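Local coordinates for ketol-acid reductoisomerase (uncultured archaeon GZfos26G2, PDB 4XDY), which converts (S)-2-acetolactate to (R)-2,3-dihydroxy-isovalerate by a magnesium-dependent methyl migration and an NADH-preferring reduction, a step in branched-chain amino acid biosynthesis, at the interface of chains A and B. Sequence-based numbering; all coordinates share one arbitrary frame. Chains: chain A/B, Ketol-acid reductoisomerase.

Three patches show how one long helix, contributed by each chain, recurs through a two-fold homodimer interface. Helix 225-254 joins all of them: its second half meets the cofactor domain in contact 1, the same stretch of the other chain supports contact 2, and its first turns are gripped in contact 3. Their C-alpha centres lie about 26 Å apart for contacts 1 and 2, 22 Å for contacts 1 and 3, and 23 Å for contacts 2 and 3. Contact 1, centred about 15 Å from A:His112, a predicted active-site residue, includes the NAD-binding A:Ala26 and A:Gly138 and may help to shape the cofactor site.

Contact 1: the interface of chains A and B. Residues chain A 26, 137-140; chain B 242, 250, 254.
A:Thr139 and B:Val254 meet tip to tip where the Rossmann domain of one subunit receives the end of helix 225-254 from the other. The apolar contacts divide between the branches of the valine. Its CG1, anti to the backbone N (chi1 172°), lies 3.8 Å from A:Pro137 CB, while CG2 faces the threonine methyl CG2 at 3.9 Å. B:Leu242 adds a second clamp: its side chain slides past the proline ring in the opposite direction, with CD1 3.9 Å from A:Pro137 CB.

Polar groups are drawn into this packing through their neighbours. The hydroxyl OG1 of A:Thr139 stands between its backbone N and carbonyl carbon (chi1 54°) and bonds within chain A to the carboxylate OE2 of A:Glu140 at 2.7 Å, using the anti lone pair of that oxygen. The bond ties the two side chains together, and B:Leu242 CD2 rests against the pair, 3.5 Å from A:Thr139 OG1.

Backbone also touches side chain. The carbonyl O of B:Val254 comes to 3.3 Å from CB of A:Ala26, a residue of the NAD-binding glycine loop, so the partner helix ends beside the cofactor site.

A guanidinium supplies the remaining kind of contact. B:Arg250 approaches A:Thr139 from the opposite direction, its NH2 3.6 Å from the threonine CG2, and its guanidinium carries B:Val254 CG2 3.6 Å above the plane, over the centre of one face.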
# COMPACT_ATOMS: atom_id res chain seq x y z
N ALA A 26 7.46 -17.90 7.05
CA ALA A 26 7.33 -16.85 5.99
C ALA A 26 8.70 -16.59 5.36
O ALA A 26 8.84 -16.55 4.13
CB ALA A 26 6.81 -15.56 6.63
N PRO A 137 8.02 -8.52 3.86
CA PRO A 137 7.41 -9.77 4.24
C PRO A 137 7.80 -10.95 3.28
O PRO A 137 7.94 -10.77 2.07
CB PRO A 137 5.90 -9.48 4.19
CG PRO A 137 5.80 -8.41 3.16
CD PRO A 137 7.07 -7.60 3.25
N GLY A 138 7.88 -12.14 3.83
CA GLY A 138 8.50 -13.21 3.08
C GLY A 138 7.77 -13.62 1.79
O GLY A 138 8.41 -13.96 0.80
N THR A 139 6.43 -13.55 1.80
CA THR A 139 5.60 -13.94 0.65
C THR A 139 5.90 -12.98 -0.53
O THR A 139 5.98 -13.40 -1.70
CB THR A 139 4.10 -13.91 0.98
OG1 THR A 139 3.75 -12.63 1.52
CG2 THR A 139 3.76 -15.06 2.03
N GLU A 140 6.10 -11.66 -0.22
CA GLU A 140 6.25 -10.63 -1.26
C GLU A 140 7.73 -10.62 -1.74
O GLU A 140 7.98 -10.37 -2.90
CB GLU A 140 5.82 -9.27 -0.71
CG GLU A 140 4.39 -9.30 -0.16
CD GLU A 140 3.43 -10.12 -1.02
OE1 GLU A 140 3.12 -9.59 -2.11
OE2 GLU A 140 2.97 -11.24 -0.60
N LEU B 242 -0.63 -7.39 1.15
CA LEU B 242 -1.14 -8.54 1.94
C LEU B 242 -2.51 -8.22 2.48
O LEU B 242 -3.39 -9.07 2.45
CB LEU B 242 -0.20 -8.92 3.05
CG LEU B 242 1.05 -9.67 2.54
CD1 LEU B 242 2.07 -9.59 3.59
CD2 LEU B 242 0.65 -11.09 2.14
N ARG B 250 -4.51 -11.87 6.93
CA ARG B 250 -3.44 -12.37 6.08
C ARG B 250 -2.12 -11.67 6.42
O ARG B 250 -1.08 -12.31 6.59
CB ARG B 250 -3.79 -12.15 4.64
CG ARG B 250 -2.74 -12.59 3.60
CD ARG B 250 -2.18 -13.98 3.92
NE ARG B 250 -1.30 -14.44 2.85
CZ ARG B 250 -0.55 -15.51 2.92
NH1 ARG B 250 -0.58 -16.26 3.99
NH2 ARG B 250 0.22 -15.83 1.92
N VAL B 254 1.64 -13.34 8.08
CA VAL B 254 2.90 -13.39 7.32
C VAL B 254 4.03 -12.67 8.05
O VAL B 254 5.15 -13.13 8.09
CB VAL B 254 2.71 -12.78 5.90
CG1 VAL B 254 4.04 -12.66 5.21
CG2 VAL B 254 1.76 -13.64 5.08

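Contact 2: the interface of chains A and B. Residues chain A 248, 251, 255, 263-264; chain B 204-205, 208.
The thiol sulfur SG of B:Cys204 lies in van der Waals contact with side chains of the other subunit, between A:Ile255 CD1, 3.9 Å away, and the thioether SD of A:Met251, 4.1 Å away. This is the all-helical C-terminal knotted domain of the ketol-acid reductoisomerase family, where helix 205-220 of one chain lies against helices 225-254 and 257-270 of its partner. B:Cys204 and A:Ile255 are residues that line the pocket of bound n-hydroxy-n-isopropyloxamic acid.

One turn further on, B:Val208 spreads its two methyls into different neighbours. CG1 meets A:Ile248 CD1 tip to tip at 3.7 Å, with A:Trp264 CH2 at its flank. CG2 packs tightly on the methyl CE of A:Met251, 3.4 Å away.

A:Met263 reaches out extended as far as its sulfur (chi1 174°, chi2 170°), laying CG 3.7 Å from the backbone C of B:Cys204. The SD of A:Met263 also lies 3.9 Å from B:Val208 CG2. The final turn at chi3 (55°) carries CE back over a face of A:Trp264, 3.5 Å above the indole plane and offset toward the rim. With an alanine here, B:Val208 CG2 and the B:Cys204 backbone would probably lose their thioether packing, and the face of A:Trp264 its methyl cover.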
# COMPACT_ATOMS: atom_id res chain seq x y z
N ILE A 248 5.92 10.32 -3.68
CA ILE A 248 4.73 11.17 -3.46
C ILE A 248 4.49 11.99 -4.71
O ILE A 248 3.33 12.26 -5.06
CB ILE A 248 4.92 12.05 -2.24
CG1 ILE A 248 5.14 11.19 -1.00
CG2 ILE A 248 3.76 13.03 -2.05
CD1 ILE A 248 5.89 11.93 0.08
N MET A 251 2.25 10.00 -7.16
CA MET A 251 0.91 9.88 -6.61
C MET A 251 0.14 11.18 -6.68
O MET A 251 -1.02 11.21 -7.09
CB MET A 251 1.03 9.29 -5.20
CG MET A 251 -0.32 8.93 -4.56
SD MET A 251 -1.07 10.25 -3.59
CE MET A 251 -0.16 10.05 -2.06
N ILE A 255 -3.69 11.59 -8.51
CA ILE A 255 -4.90 11.97 -7.75
C ILE A 255 -5.43 13.29 -8.30
O ILE A 255 -4.70 14.03 -8.94
CB ILE A 255 -4.66 12.03 -6.24
CG1 ILE A 255 -3.69 13.19 -5.85
CG2 ILE A 255 -4.07 10.72 -5.74
CD1 ILE A 255 -3.39 13.17 -4.38
N MET A 263 -4.92 16.58 0.75
CA MET A 263 -3.76 15.93 1.32
C MET A 263 -2.88 16.92 2.16
O MET A 263 -2.55 16.64 3.31
CB MET A 263 -2.96 15.30 0.21
CG MET A 263 -1.62 14.70 0.61
SD MET A 263 -0.71 13.70 -0.58
CE MET A 263 -0.61 14.85 -1.95
N TRP A 264 -2.54 18.05 1.52
CA TRP A 264 -1.71 19.08 2.17
C TRP A 264 -2.45 19.92 3.16
O TRP A 264 -1.87 20.32 4.23
CB TRP A 264 -0.94 19.88 1.09
CG TRP A 264 -0.03 19.07 0.25
CD1 TRP A 264 -0.02 19.04 -1.11
CD2 TRP A 264 0.99 18.16 0.67
NE1 TRP A 264 0.93 18.19 -1.56
CE2 TRP A 264 1.56 17.62 -0.51
CE3 TRP A 264 1.42 17.70 1.89
CZ2 TRP A 264 2.56 16.66 -0.52
CZ3 TRP A 264 2.47 16.72 1.90
CH2 TRP A 264 3.01 16.22 0.69
N CYS B 204 -4.41 9.70 1.23
CA CYS B 204 -3.38 10.67 0.73
C CYS B 204 -2.81 11.47 1.90
O CYS B 204 -1.68 11.27 2.25
CB CYS B 204 -3.99 11.56 -0.35
SG CYS B 204 -4.72 10.62 -1.71
N GLY B 205 -3.62 12.25 2.62
CA GLY B 205 -3.17 12.99 3.76
C GLY B 205 -2.61 12.12 4.86
O GLY B 205 -1.48 12.31 5.32
N VAL B 208 0.54 9.79 3.63
CA VAL B 208 1.78 10.53 3.38
C VAL B 208 2.39 11.09 4.63
O VAL B 208 3.59 11.03 4.85
CB VAL B 208 1.61 11.57 2.24
CG1 VAL B 208 2.81 12.48 2.14
CG2 VAL B 208 1.40 10.83 0.91

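Contact 3: the interface of chains A and B. Residues chain A 1, 3, 184; chain B 226-227, 230, 325.
A mainly apolar patch of the homodimer interface, this contact joins the N-terminal segment and short strand 183-185 of one subunit to the first turns of helix 225-254 in the other, probably helping to anchor the periphery of the dimer. A:Leu184 reaches in over the helix. Its CD1 comes down on the helix backbone itself, 3.5 Å from CA of B:Met227, while its CG approaches B:Phe230 at the ring edge, in plane, 4.0 Å from CE2. The leucine thus fits between the aromatic rim and the helix, crossing B:Glu226 at about a right angle.

A:Ile3 extends the apolar seam. Its chain is straight (chi2 175°), and the terminal CD1 lies 3.8 Å from CG1 of B:Ile325, the two side chains also meeting nearly at right angles. The same methyl touches the aliphatic CG of B:Glu226 at 3.9 Å.

B:Glu226 therefore has two roles: its methylene groups pack, while a bend at chi2 (80°) turns its carboxylate toward the chain terminus. There A:Met1 is poorly ordered, and the link from its N to B:Glu226 OE2 is weak at 3.3 Å. A water makes a separate bridge, 2.8 Å from the carbonyl O of A:Met1 and 3.2 Å from B:Glu226 OE2, though the disorder of A:Met1 makes it tentative. Since this helix also carries the glutamates predicted to bind the second magnesium ion, pinning its start to the partner subunit probably helps to keep it in register with the active site.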
# COMPACT_ATOMS: atom_id res chain seq x y z
N MET A 1 24.69 7.50 1.57
CA MET A 1 25.32 6.23 2.03
C MET A 1 25.29 5.23 0.86
O MET A 1 24.43 5.32 -0.01
CB MET A 1 24.51 5.77 3.20
CG MET A 1 24.89 4.48 3.77
SD MET A 1 23.42 3.61 4.35
CE MET A 1 24.45 2.24 4.84
N ILE A 3 24.72 2.23 -1.42
CA ILE A 3 23.86 1.09 -1.70
C ILE A 3 24.52 0.10 -2.66
O ILE A 3 24.88 0.46 -3.78
CB ILE A 3 22.55 1.58 -2.33
CG1 ILE A 3 21.97 2.74 -1.50
CG2 ILE A 3 21.61 0.39 -2.59
CD1 ILE A 3 20.72 3.34 -2.16
N LEU A 184 22.08 -2.27 2.10
CA LEU A 184 22.77 -1.34 2.99
C LEU A 184 23.50 -2.11 4.05
O LEU A 184 22.93 -3.02 4.71
CB LEU A 184 21.77 -0.42 3.71
CG LEU A 184 20.83 0.32 2.76
CD1 LEU A 184 19.86 1.12 3.63
CD2 LEU A 184 21.63 1.22 1.82
N GLU B 226 18.51 6.35 3.36
CA GLU B 226 18.18 5.24 2.49
C GLU B 226 17.46 4.13 3.27
O GLU B 226 16.53 3.45 2.74
CB GLU B 226 19.46 4.67 1.86
CG GLU B 226 20.16 5.61 0.92
CD GLU B 226 21.01 6.67 1.61
OE1 GLU B 226 21.21 6.70 2.84
OE2 GLU B 226 21.47 7.54 0.85
N MET B 227 17.91 3.95 4.50
CA MET B 227 17.38 2.93 5.38
C MET B 227 15.96 3.31 5.78
O MET B 227 15.06 2.45 5.79
CB MET B 227 18.29 2.80 6.58
CG MET B 227 17.90 1.78 7.60
SD MET B 227 19.01 1.61 9.00
CE MET B 227 20.56 1.13 8.12
N PHE B 230 13.65 2.64 2.72
CA PHE B 230 13.32 1.24 2.58
C PHE B 230 12.27 0.77 3.64
O PHE B 230 11.31 0.06 3.29
CB PHE B 230 14.54 0.35 2.65
CG PHE B 230 15.42 0.41 1.40
CD1 PHE B 230 14.84 0.53 0.12
CD2 PHE B 230 16.78 0.34 1.54
CE1 PHE B 230 15.64 0.52 -1.00
CE2 PHE B 230 17.61 0.38 0.41
CZ PHE B 230 17.04 0.50 -0.82
N ILE B 325 17.12 6.24 -5.13
CA ILE B 325 17.09 4.77 -4.88
C ILE B 325 16.32 4.10 -6.03
O ILE B 325 16.75 3.10 -6.59
CB ILE B 325 16.40 4.53 -3.50
CG1 ILE B 325 17.31 4.92 -2.35
CG2 ILE B 325 15.80 3.11 -3.40
CD1 ILE B 325 16.65 4.94 -0.99
O HOH W 1 22.93 6.78 -1.93